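PDB 3VW5: cellobiose 2-epimerase from Ruminococcus albus, which catalyses the reversible epimerization of the disaccharide cellobiose to 4-O-beta-D-glucopyranosyl-D-mannose. Local coordinates for residues 249-254 and 269-274; 211-216 and 264-269; 21-24 and 29-32. The protein carries 2 engineered substitutions. One frame throughout, in Å; residues are numbered along the deposited sequence.

Contacts 1 and 2 are neighbours, with centres about 7 Å apart, and both use helix 261-281. In contact 1 that helix pairs with helix 241-258; in contact 2 it meets helix 199-216. The two touch through Met-251, whose SD lies 3.7 Å from Met-212 CB. All the touching residues of contact 1 are buried, and carboxylates and methionines meet there, whereas contact 2 is only partly buried and combines an arginine and a glutamine with one buried ring. Contact 3 lies across the chain's centre, about 35 Å from contact 1 between centres. It is a largely buried loop contact, made by aromatic rings and backbone atoms.

Contact 1: residues 249-254 and 269-274; sequences WLMDRA and EMDLKI
Asp-271 and Met-251 meet where helix 261-281 runs back along helix 241-258. The two short helical segments are almost antiparallel, at 168°, and their axes approach to 9.6 Å. They form one helical hairpin of the (alpha/alpha)6 barrel, with a short connection joining the two helices. Asp-271 has the most surface buried here, and its side chain starts out toward the opposite helix. Its two carboxylate oxygens go to different partners. The terminal methyl of Met-251, CE, lies against Asp-271 OD1. The Met-251 chain runs out extended through CG and then bends at its last torsion (chi3 -59°), which carries the methyl round to this carboxylate. The same methyl packs against Met-270, 3.7 Å between Met-251 CE and Met-270 CE, the two thioether chains crossing at about a right angle. The other oxygen, OD2 of Asp-271, faces Asp-252, whose OD1 lies 2.6 Å from Asp-271 OD2. The two acids arrive from opposite directions, and their carboxylate planes are turned 65° against each other. Asp-252 has a second partner, since its OD2 accepts a hydrogen bond from the side-chain amide of Asn-315 on helix 303-318, and its side chain also touches His-319. The pairing of two buried acids, one of them flanked by a methionine methyl, would probably raise the proton affinity of at least one, which suggests that the pair may carry less than its full double negative charge.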
# COMPACT_ATOMS: atom_id res chain seq x y z
N TRP A 249 -9.14 1.97 7.58
CA TRP A 249 -8.84 0.69 8.22
C TRP A 249 -7.38 0.57 8.68
O TRP A 249 -7.10 -0.09 9.67
CB TRP A 249 -9.26 -0.50 7.35
CG TRP A 249 -8.37 -0.85 6.18
CD1 TRP A 249 -8.53 -0.42 4.90
CD2 TRP A 249 -7.24 -1.72 6.18
NE1 TRP A 249 -7.55 -0.97 4.10
CE2 TRP A 249 -6.74 -1.77 4.86
CE3 TRP A 249 -6.59 -2.47 7.17
CZ2 TRP A 249 -5.63 -2.53 4.49
CZ3 TRP A 249 -5.48 -3.23 6.80
CH2 TRP A 249 -5.00 -3.25 5.48
N LEU A 250 -6.48 1.23 7.98
CA LEU A 250 -5.07 1.25 8.34
C LEU A 250 -4.86 1.93 9.69
O LEU A 250 -4.04 1.51 10.49
CB LEU A 250 -4.27 1.98 7.27
CG LEU A 250 -3.34 1.12 6.41
CD1 LEU A 250 -3.81 -0.32 6.40
CD2 LEU A 250 -3.22 1.70 5.02
N MET A 251 -5.60 3.01 9.93
CA MET A 251 -5.46 3.73 11.18
C MET A 251 -6.07 2.98 12.37
O MET A 251 -5.51 3.01 13.48
CB MET A 251 -6.03 5.14 11.04
CG MET A 251 -5.08 6.07 10.32
SD MET A 251 -5.61 7.80 10.27
CE MET A 251 -7.18 7.72 9.42
N ASP A 252 -7.19 2.30 12.14
CA ASP A 252 -7.80 1.44 13.16
C ASP A 252 -6.84 0.33 13.48
O ASP A 252 -6.63 -0.01 14.65
CB ASP A 252 -9.13 0.84 12.67
CG ASP A 252 -10.27 1.84 12.69
OD1 ASP A 252 -10.15 2.88 13.37
OD2 ASP A 252 -11.29 1.58 12.01
N ARG A 253 -6.24 -0.24 12.44
CA ARG A 253 -5.25 -1.29 12.60
C ARG A 253 -4.14 -0.81 13.53
O ARG A 253 -3.80 -1.49 14.49
CB ARG A 253 -4.67 -1.71 11.24
CG ARG A 253 -3.46 -2.66 11.28
CD ARG A 253 -3.78 -4.01 11.92
NE ARG A 253 -5.16 -4.42 11.74
CZ ARG A 253 -5.60 -5.19 10.74
NH1 ARG A 253 -4.74 -5.64 9.82
NH2 ARG A 253 -6.89 -5.52 10.66
N ALA A 254 -3.60 0.38 13.25
CA ALA A 254 -2.55 0.97 14.09
C ALA A 254 -2.98 1.09 15.56
O ALA A 254 -2.22 0.74 16.47
CB ALA A 254 -2.09 2.33 13.52
N GLU A 269 -14.07 6.65 15.61
CA GLU A 269 -15.15 7.59 15.30
C GLU A 269 -14.79 8.45 14.11
O GLU A 269 -15.64 8.71 13.26
CB GLU A 269 -15.54 8.43 16.51
CG GLU A 269 -16.13 7.59 17.63
CD GLU A 269 -17.04 8.36 18.57
OE1 GLU A 269 -17.26 9.58 18.31
OE2 GLU A 269 -17.54 7.75 19.55
N MET A 270 -13.54 8.89 14.04
CA MET A 270 -13.07 9.67 12.89
C MET A 270 -13.12 8.82 11.62
O MET A 270 -13.68 9.23 10.60
CB MET A 270 -11.65 10.18 13.13
CG MET A 270 -11.17 11.18 12.08
SD MET A 270 -9.43 11.61 12.25
CE MET A 270 -8.63 10.07 11.83
N ASP A 271 -12.56 7.62 11.70
CA ASP A 271 -12.53 6.71 10.55
C ASP A 271 -13.91 6.36 10.00
O ASP A 271 -14.12 6.34 8.76
CB ASP A 271 -11.75 5.45 10.93
CG ASP A 271 -10.28 5.74 11.17
OD1 ASP A 271 -9.78 6.72 10.58
OD2 ASP A 271 -9.64 5.00 11.96
N LEU A 272 -14.86 6.10 10.90
CA LEU A 272 -16.25 5.89 10.51
C LEU A 272 -16.78 7.11 9.74
O LEU A 272 -17.47 6.97 8.73
CB LEU A 272 -17.13 5.60 11.72
CG LEU A 272 -17.37 4.12 12.04
CD1 LEU A 272 -18.19 3.96 13.29
CD2 LEU A 272 -18.04 3.41 10.88
N LYS A 273 -16.47 8.31 10.22
CA LYS A 273 -16.98 9.50 9.56
C LYS A 273 -16.47 9.57 8.14
O LYS A 273 -17.20 9.94 7.23
CB LYS A 273 -16.60 10.77 10.33
CG LYS A 273 -17.53 11.10 11.48
CD LYS A 273 -17.04 12.31 12.23
CE LYS A 273 -17.58 12.30 13.65
NZ LYS A 273 -16.84 13.29 14.50
N ILE A 274 -15.20 9.21 7.97
CA ILE A 274 -14.58 9.18 6.65
C ILE A 274 -15.21 8.06 5.82
O ILE A 274 -15.50 8.25 4.65
CB ILE A 274 -13.05 8.99 6.77
CG1 ILE A 274 -12.45 10.12 7.61
CG2 ILE A 274 -12.40 8.89 5.37
CD1 ILE A 274 -11.00 9.92 7.96

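Contact 2: residues 211-216 and 264-269; sequences QMRDIV and KKQFAE
Arg-213 reaches from helix 199-216 across to Gln-266 and Phe-267 on helix 261-281, and it makes all the side-chain contacts between the two segments. The backbones stay well apart, with 8.2 Å between Arg-213 CA and Phe-267 CA. The polar part is the approach of the arginine to the amide: Arg-213 NE and Gln-266 OE1 are 2.7 Å apart, but the N-H points poorly for a hydrogen bond. Gln-266 leaves its helix with CG anti to the backbone N (chi1 -157°) and stays extended, bringing its OE1 also to 3.0 Å from Arg-213 CD. The guanidinium and amide planes are nearly parallel, 12° apart, although the two side chains cross at about a right angle. The ionic part lies within one segment, where Asp-214 OD1 sits in plane at the guanidinium edge, 2.8 Å from Arg-213 NH1, in a salt bridge whose hydrogen bond is weak. Apolar contact comes from the root of the same arginine. Its CB packs against the far end of the Phe-267 ring, 4.0 Å between Arg-213 CB and Phe-267 CZ, so the aliphatic base of the side chain meets a buried ring while its polar end lies beside Gln-266. At the end of helix 199-216 the backbone widens into a pi-type turn, and Gln-211 O accepts from both Ile-215 N and Val-216 N. The contact joins helices from two successive hairpins of the barrel: Phe-267 rests on Met-251 and Cys-255 of helix 241-258, Met-212 packs on helix 179-196, and Val-216 makes backbone hydrogen bonding with Lys-225 of strand 223-228 and packs on Leu-224 and Phe-228.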
# COMPACT_ATOMS: atom_id res chain seq x y z
N GLN A 211 -0.70 13.53 13.38
CA GLN A 211 -0.65 14.36 12.19
C GLN A 211 -1.85 14.09 11.27
O GLN A 211 -2.44 15.02 10.69
CB GLN A 211 0.65 14.14 11.43
CG GLN A 211 1.86 14.70 12.12
CD GLN A 211 2.97 15.05 11.15
OE1 GLN A 211 3.34 14.24 10.29
NE2 GLN A 211 3.51 16.26 11.29
N MET A 212 -2.20 12.81 11.15
CA MET A 212 -3.39 12.46 10.39
C MET A 212 -4.62 13.12 10.99
O MET A 212 -5.44 13.65 10.25
CB MET A 212 -3.56 10.94 10.29
CG MET A 212 -2.47 10.26 9.43
SD MET A 212 -2.54 10.55 7.66
CE MET A 212 -4.17 10.02 7.31
N ARG A 213 -4.75 13.10 12.32
CA ARG A 213 -5.93 13.67 12.98
C ARG A 213 -5.91 15.21 13.00
O ARG A 213 -6.92 15.86 12.72
CB ARG A 213 -6.13 13.08 14.39
CG ARG A 213 -6.53 14.12 15.43
CD ARG A 213 -7.04 13.56 16.77
NE ARG A 213 -6.06 12.82 17.59
CZ ARG A 213 -4.93 13.33 18.11
NH1 ARG A 213 -4.58 14.59 17.90
NH2 ARG A 213 -4.14 12.55 18.85
N ASP A 214 -4.76 15.79 13.30
CA ASP A 214 -4.68 17.24 13.51
C ASP A 214 -4.42 18.08 12.25
O ASP A 214 -4.86 19.23 12.16
CB ASP A 214 -3.63 17.55 14.58
CG ASP A 214 -4.00 16.97 15.94
OD1 ASP A 214 -5.22 16.75 16.17
OD2 ASP A 214 -3.08 16.74 16.77
N ILE A 215 -3.73 17.51 11.26
CA ILE A 215 -3.43 18.26 10.05
C ILE A 215 -4.19 17.78 8.81
O ILE A 215 -4.81 18.57 8.11
CB ILE A 215 -1.94 18.24 9.72
CG1 ILE A 215 -1.11 18.66 10.93
CG2 ILE A 215 -1.67 19.14 8.55
CD1 ILE A 215 0.38 18.80 10.65
N VAL A 216 -4.14 16.49 8.54
CA VAL A 216 -4.59 16.02 7.24
C VAL A 216 -6.11 15.84 7.15
O VAL A 216 -6.71 16.15 6.13
CB VAL A 216 -3.71 14.83 6.69
CG1 VAL A 216 -2.66 14.48 7.68
CG2 VAL A 216 -4.54 13.61 6.28
N LYS A 264 -8.07 4.20 20.07
CA LYS A 264 -9.01 3.36 19.33
C LYS A 264 -10.40 3.99 19.21
O LYS A 264 -10.97 4.03 18.12
CB LYS A 264 -9.12 1.96 19.93
CG LYS A 264 -7.90 1.10 19.66
CD LYS A 264 -7.89 -0.13 20.53
CE LYS A 264 -9.19 -0.89 20.40
NZ LYS A 264 -9.10 -2.21 21.09
N LYS A 265 -10.93 4.48 20.32
CA LYS A 265 -12.28 5.04 20.31
C LYS A 265 -12.27 6.34 19.51
O LYS A 265 -13.19 6.62 18.73
CB LYS A 265 -12.78 5.29 21.75
CG LYS A 265 -14.29 5.51 21.87
CD LYS A 265 -14.63 6.72 22.75
CE LYS A 265 -15.65 7.66 22.05
NZ LYS A 265 -15.73 9.05 22.64
N GLN A 266 -11.20 7.11 19.69
CA GLN A 266 -11.04 8.39 19.03
C GLN A 266 -10.97 8.16 17.52
O GLN A 266 -11.73 8.76 16.75
CB GLN A 266 -9.76 9.07 19.52
CG GLN A 266 -9.75 10.58 19.36
CD GLN A 266 -8.38 11.19 19.62
OE1 GLN A 266 -8.12 12.33 19.23
NE2 GLN A 266 -7.50 10.43 20.27
N PHE A 267 -10.06 7.29 17.11
CA PHE A 267 -9.86 7.02 15.70
C PHE A 267 -11.01 6.26 15.04
O PHE A 267 -11.36 6.54 13.89
CB PHE A 267 -8.51 6.34 15.48
CG PHE A 267 -7.38 7.33 15.33
CD1 PHE A 267 -6.98 7.76 14.07
CD2 PHE A 267 -6.78 7.89 16.45
CE1 PHE A 267 -5.97 8.69 13.94
CE2 PHE A 267 -5.77 8.82 16.33
CZ PHE A 267 -5.36 9.23 15.07
N ALA A 268 -11.64 5.35 15.78
CA ALA A 268 -12.78 4.62 15.25
C ALA A 268 -13.93 5.55 14.88
O ALA A 268 -14.69 5.28 13.94
CB ALA A 268 -13.24 3.55 16.22
N GLU A 269 -14.07 6.65 15.61
CA GLU A 269 -15.15 7.59 15.30
C GLU A 269 -14.79 8.45 14.11
O GLU A 269 -15.64 8.71 13.26
CB GLU A 269 -15.54 8.43 16.51
CG GLU A 269 -16.13 7.59 17.63
CD GLU A 269 -17.04 8.36 18.57
OE1 GLU A 269 -17.26 9.58 18.31
OE2 GLU A 269 -17.54 7.75 19.55

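Contact 3: residues 21-24 and 29-32; sequences LRDD and FYGY
Tyr-30 and Leu-21 are joined where the loop after helix 2-19 of the (alpha/alpha)6 barrel doubles back on itself, with a single beta bridge between Arg-22 and Phe-29. Tyr-30 N donates to Leu-21 O at 3.0 Å, the donor nitrogen lying almost straight out from the Leu-21 carbonyl. With its CG anti to the carbonyl carbon (chi1 -51°), the Tyr-30 ring swings back over residues 21-23. Asp-23 CA and the carbonyl carbon of Arg-22 lie over one face, and Leu-21 CD2 is in plane at the edge, 3.9 Å from Tyr-30 CD2. Asp-23 has CG anti to the backbone N (chi1 -172°), and its side chain crosses that of Tyr-30 at about a right angle, 3.4 Å from Asp-23 OD1 to Tyr-30 CE1. That OD1 is salt-bridged to Lys-45, and OD2 accepts from Asn-26 N. Tyr-30 OH bonds Glu-25. At Tyr-30, an alanine here would probably leave Glu-25 without its hydroxyl partner and open a gap beside Asp-23 and the Arg-22 carbonyl. The Phe-29 ring lies against its bridge partner: Arg-22 CB reaches CE1, and Arg-22 CA sits 4.0 Å from the Phe-29 ring centroid in a CH-pi contact over the face.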
# COMPACT_ATOMS: atom_id res chain seq x y z
N LEU A 21 6.41 -15.08 -12.02
CA LEU A 21 7.25 -13.91 -12.25
C LEU A 21 8.55 -13.95 -11.47
O LEU A 21 9.33 -13.01 -11.54
CB LEU A 21 6.49 -12.62 -11.94
CG LEU A 21 5.41 -12.33 -12.98
CD1 LEU A 21 4.54 -11.17 -12.53
CD2 LEU A 21 6.06 -12.04 -14.32
N ARG A 22 8.77 -15.03 -10.73
CA ARG A 22 10.04 -15.25 -10.05
C ARG A 22 11.20 -15.29 -11.06
O ARG A 22 11.15 -16.01 -12.06
CB ARG A 22 9.99 -16.53 -9.23
CG ARG A 22 11.13 -16.69 -8.25
CD ARG A 22 11.07 -18.01 -7.47
NE ARG A 22 12.40 -18.39 -6.99
CZ ARG A 22 12.66 -18.84 -5.77
NH1 ARG A 22 11.68 -19.00 -4.87
NH2 ARG A 22 13.91 -19.15 -5.44
N ASP A 23 12.24 -14.52 -10.78
CA ASP A 23 13.45 -14.51 -11.60
C ASP A 23 14.59 -15.24 -10.87
O ASP A 23 15.27 -14.65 -10.02
CB ASP A 23 13.86 -13.07 -11.93
CG ASP A 23 15.00 -13.00 -12.92
OD1 ASP A 23 15.22 -11.92 -13.53
OD2 ASP A 23 15.67 -14.04 -13.10
N ASP A 24 14.78 -16.51 -11.19
CA ASP A 24 15.86 -17.29 -10.60
C ASP A 24 17.18 -17.08 -11.34
O ASP A 24 18.23 -17.48 -10.87
CB ASP A 24 15.52 -18.78 -10.55
CG ASP A 24 14.34 -19.08 -9.65
OD1 ASP A 24 14.39 -18.72 -8.45
OD2 ASP A 24 13.35 -19.67 -10.15
N PHE A 29 12.17 -10.62 -8.83
CA PHE A 29 11.10 -10.86 -9.81
C PHE A 29 11.20 -9.93 -11.02
O PHE A 29 11.74 -8.83 -10.92
CB PHE A 29 9.75 -10.67 -9.13
CG PHE A 29 9.45 -11.71 -8.11
CD1 PHE A 29 8.42 -12.62 -8.31
CD2 PHE A 29 10.20 -11.79 -6.96
CE1 PHE A 29 8.14 -13.58 -7.38
CE2 PHE A 29 9.94 -12.76 -6.01
CZ PHE A 29 8.90 -13.66 -6.21
N TYR A 30 10.67 -10.37 -12.17
CA TYR A 30 10.68 -9.54 -13.37
C TYR A 30 9.94 -8.21 -13.14
O TYR A 30 8.96 -8.14 -12.39
CB TYR A 30 10.09 -10.30 -14.58
CG TYR A 30 10.69 -11.68 -14.82
CD1 TYR A 30 12.05 -11.84 -15.07
CD2 TYR A 30 9.89 -12.82 -14.83
CE1 TYR A 30 12.59 -13.09 -15.30
CE2 TYR A 30 10.42 -14.08 -15.06
CZ TYR A 30 11.78 -14.20 -15.29
OH TYR A 30 12.31 -15.45 -15.52
N GLY A 31 10.44 -7.15 -13.77
CA GLY A 31 9.99 -5.81 -13.46
C GLY A 31 8.83 -5.28 -14.29
O GLY A 31 8.21 -4.28 -13.91
N TYR A 32 8.50 -5.94 -15.40
CA TYR A 32 7.49 -5.38 -16.30
C TYR A 32 6.70 -6.43 -17.08
O TYR A 32 7.27 -7.26 -17.81
CB TYR A 32 8.13 -4.35 -17.24
CG TYR A 32 7.14 -3.63 -18.14
CD1 TYR A 32 6.54 -2.44 -17.74
CD2 TYR A 32 6.82 -4.15 -19.39
CE1 TYR A 32 5.63 -1.78 -18.58
CE2 TYR A 32 5.91 -3.51 -20.22
CZ TYR A 32 5.32 -2.32 -19.81
OH TYR A 32 4.42 -1.69 -20.65